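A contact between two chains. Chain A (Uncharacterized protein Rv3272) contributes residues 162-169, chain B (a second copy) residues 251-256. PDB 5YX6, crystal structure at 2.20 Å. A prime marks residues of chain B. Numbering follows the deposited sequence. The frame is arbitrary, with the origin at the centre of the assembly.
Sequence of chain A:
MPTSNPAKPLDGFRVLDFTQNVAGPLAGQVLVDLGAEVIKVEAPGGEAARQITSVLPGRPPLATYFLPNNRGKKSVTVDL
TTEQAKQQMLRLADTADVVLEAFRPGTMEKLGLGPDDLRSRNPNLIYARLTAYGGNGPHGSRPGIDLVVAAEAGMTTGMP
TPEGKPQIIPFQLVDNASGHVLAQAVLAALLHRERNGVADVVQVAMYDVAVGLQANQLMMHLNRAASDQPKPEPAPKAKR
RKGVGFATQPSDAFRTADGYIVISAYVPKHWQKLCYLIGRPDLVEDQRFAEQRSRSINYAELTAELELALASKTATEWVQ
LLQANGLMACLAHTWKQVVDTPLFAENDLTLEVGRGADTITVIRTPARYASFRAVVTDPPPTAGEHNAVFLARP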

# COMPACT_ATOMS: atom_id res chain seq x y z
N PRO A 162 1.67 7.02 -25.45
CA PRO A 162 1.70 7.35 -26.88
C PRO A 162 1.47 8.84 -27.19
O PRO A 162 2.23 9.41 -27.98
CB PRO A 162 0.56 6.51 -27.46
CG PRO A 162 0.49 5.33 -26.56
CD PRO A 162 0.82 5.84 -25.18
N GLU A 163 0.47 9.46 -26.56
CA GLU A 163 0.11 10.84 -26.88
C GLU A 163 0.91 11.89 -26.10
O GLU A 163 0.78 13.09 -26.37
CB GLU A 163 -1.38 11.04 -26.64
N GLY A 164 1.74 11.46 -25.17
CA GLY A 164 2.49 12.38 -24.32
C GLY A 164 1.72 12.70 -23.04
O GLY A 164 2.18 13.43 -22.17
N LYS A 165 0.55 12.10 -22.93
CA LYS A 165 -0.31 12.25 -21.76
C LYS A 165 0.28 11.63 -20.50
O LYS A 165 0.88 10.55 -20.57
CB LYS A 165 -1.66 11.61 -22.09
CG LYS A 165 -2.75 11.70 -21.05
CD LYS A 165 -3.85 10.76 -21.48
CE LYS A 165 -5.09 10.91 -20.65
NZ LYS A 165 -6.15 9.97 -21.12
N PRO A 166 0.11 12.28 -19.34
CA PRO A 166 0.60 11.64 -18.11
C PRO A 166 -0.07 10.28 -17.89
O PRO A 166 -1.26 10.12 -18.16
CB PRO A 166 0.20 12.63 -17.01
CG PRO A 166 0.01 13.94 -17.71
CD PRO A 166 -0.50 13.59 -19.07
N GLN A 167 0.72 9.30 -17.46
CA GLN A 167 0.18 7.98 -17.22
C GLN A 167 -0.58 7.94 -15.90
O GLN A 167 -0.01 8.18 -14.85
CB GLN A 167 1.29 6.93 -17.21
CG GLN A 167 0.80 5.53 -16.95
CD GLN A 167 0.07 4.93 -18.13
OE1 GLN A 167 -1.17 4.90 -18.16
NE2 GLN A 167 0.82 4.46 -19.13
N ILE A 168 -1.87 7.63 -15.98
CA ILE A 168 -2.71 7.53 -14.79
C ILE A 168 -2.89 6.07 -14.44
O ILE A 168 -3.47 5.32 -15.21
CB ILE A 168 -4.10 8.16 -15.02
CG1 ILE A 168 -4.00 9.63 -15.43
CG2 ILE A 168 -4.98 7.93 -13.79
CD1 ILE A 168 -3.60 10.56 -14.29
N ILE A 169 -2.39 5.66 -13.27
CA ILE A 169 -2.51 4.26 -12.87
C ILE A 169 -3.98 3.92 -12.65
O ILE A 169 -4.67 4.57 -11.87
CB ILE A 169 -1.69 3.97 -11.59
CG1 ILE A 169 -0.20 4.14 -11.89
CG2 ILE A 169 -1.95 2.56 -11.10
CD1 ILE A 169 0.66 4.30 -10.66
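Chain B 251-256: SDAFRT

Contact between residues 162-169 of chain A and residues 251-256 of chain B in the Rv3272 dimer. The chain A stretch contains no regular helix or strand, although from Lys165 onward its backbone is extended, with phi/psi of -67/141 at Lys165 and -59/139 at Pro166. The chain B stretch turns a corner at Asp252′ and then runs as a strand that includes Phe254′. The two run in opposing senses: later residues of chain A meet earlier residues of chain B, so that Arg255′ lies near Glu163, Ala253′ near Lys165 and Pro166, and Asp252′ near Lys165 and Ile168. The backbones are not paired as in a sheet; the CA atoms of Pro166 and Ala253′ are 6.7 Å apart, those of Ile168 and Asp252′ 7.7 Å, and no backbone-to-backbone hydrogen bond joins them. Together the stretches bury 235 Å².

Pro162 is out of reach. Glu163 points its CB toward chain B, but its side chain is not modelled beyond that atom; its contact is made by the backbone, with Glu163 O 4.1 Å from Arg255′ NH1, too far for a hydrogen bond; that nitrogen is hydrogen-bonded elsewhere in the structure. Gly164 adopts phi/psi of 91/0, where a CB would be jammed against the carbonyl oxygen of Glu163, so these backbone angles by themselves call for glycine. Lys165 supplies the polar anchor. Its CA-to-CB bond points sideways, but all four chi angles are t, and the fully extended chain carries its ammonium group to Asp252′: Lys165 NZ donates a hydrogen bond to Asp252′ OD2 at 3.1 Å, within a salt bridge. Lys165 CE also comes to 3.0 Å from Asp252′ OD1, an oxygen that accepts a short 2.5 Å hydrogen bond from Ala253′ N. Along the way the lysine passes over Ala253′, with Lys165 CG 4.3 Å from Ala253′ CB and Lys165 CE 3.8 Å from Ala253′ O.

Pro166 turns toward chain B and sets its ring against the alanine methyl, Pro166 CD lying 3.9 Å from Ala253′ CB. Ala253′, whose own CB points toward chain A, is thus covered by both the proline and the lysine chain, and it has the largest covered area of any residue here, 60 Å². Gln167 then points away, as does Phe254′ on chain B. Ile168 turns back toward chain B, bringing Ile168 CG1 to 4.2 Å from Asp252′ OD1. Ile169 lies beyond reach, and the contact ends.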

# COMPACT_ATOMS: atom_id res chain seq x y z
N SER B 251 -12.70 12.89 -15.43
CA SER B 251 -11.76 12.51 -14.38
C SER B 251 -10.51 11.94 -15.04
O SER B 251 -10.39 10.74 -15.20
CB SER B 251 -12.40 11.50 -13.43
OG SER B 251 -11.67 11.42 -12.22
N ASP B 252 -9.58 12.82 -15.41
CA ASP B 252 -8.44 12.46 -16.25
C ASP B 252 -7.38 13.57 -16.29
O ASP B 252 -7.44 14.53 -15.53
CB ASP B 252 -8.90 12.14 -17.68
CG ASP B 252 -8.02 11.11 -18.39
OD1 ASP B 252 -6.79 11.10 -18.14
OD2 ASP B 252 -8.55 10.32 -19.21
N ALA B 253 -6.41 13.41 -17.18
CA ALA B 253 -5.43 14.45 -17.46
C ALA B 253 -5.79 15.11 -18.78
O ALA B 253 -6.20 14.43 -19.73
CB ALA B 253 -4.02 13.86 -17.50
N PHE B 254 -5.66 16.43 -18.84
CA PHE B 254 -6.03 17.16 -20.05
C PHE B 254 -4.94 18.12 -20.50
O PHE B 254 -4.27 18.75 -19.67
CB PHE B 254 -7.35 17.91 -19.86
CG PHE B 254 -8.49 17.02 -19.47
CD1 PHE B 254 -9.23 16.37 -20.44
CD2 PHE B 254 -8.83 16.84 -18.13
CE1 PHE B 254 -10.28 15.54 -20.09
CE2 PHE B 254 -9.88 16.01 -17.77
CZ PHE B 254 -10.60 15.36 -18.75
N ARG B 255 -4.78 18.23 -21.81
CA ARG B 255 -3.87 19.18 -22.43
C ARG B 255 -4.31 20.61 -22.13
O ARG B 255 -5.50 20.91 -22.20
CB ARG B 255 -3.84 18.99 -23.95
CG ARG B 255 -3.29 17.66 -24.41
CD ARG B 255 -3.20 17.59 -25.93
NE ARG B 255 -2.14 18.47 -26.41
CZ ARG B 255 -0.85 18.15 -26.40
NH1 ARG B 255 -0.46 16.96 -25.94
NH2 ARG B 255 0.06 19.01 -26.85
N THR B 256 -3.35 21.48 -21.83
CA THR B 256 -3.60 22.92 -21.73
C THR B 256 -2.63 23.67 -22.65
O THR B 256 -2.02 23.06 -23.53
CB THR B 256 -3.44 23.44 -20.29
OG1 THR B 256 -2.05 23.55 -19.97
CG2 THR B 256 -4.12 22.51 -19.31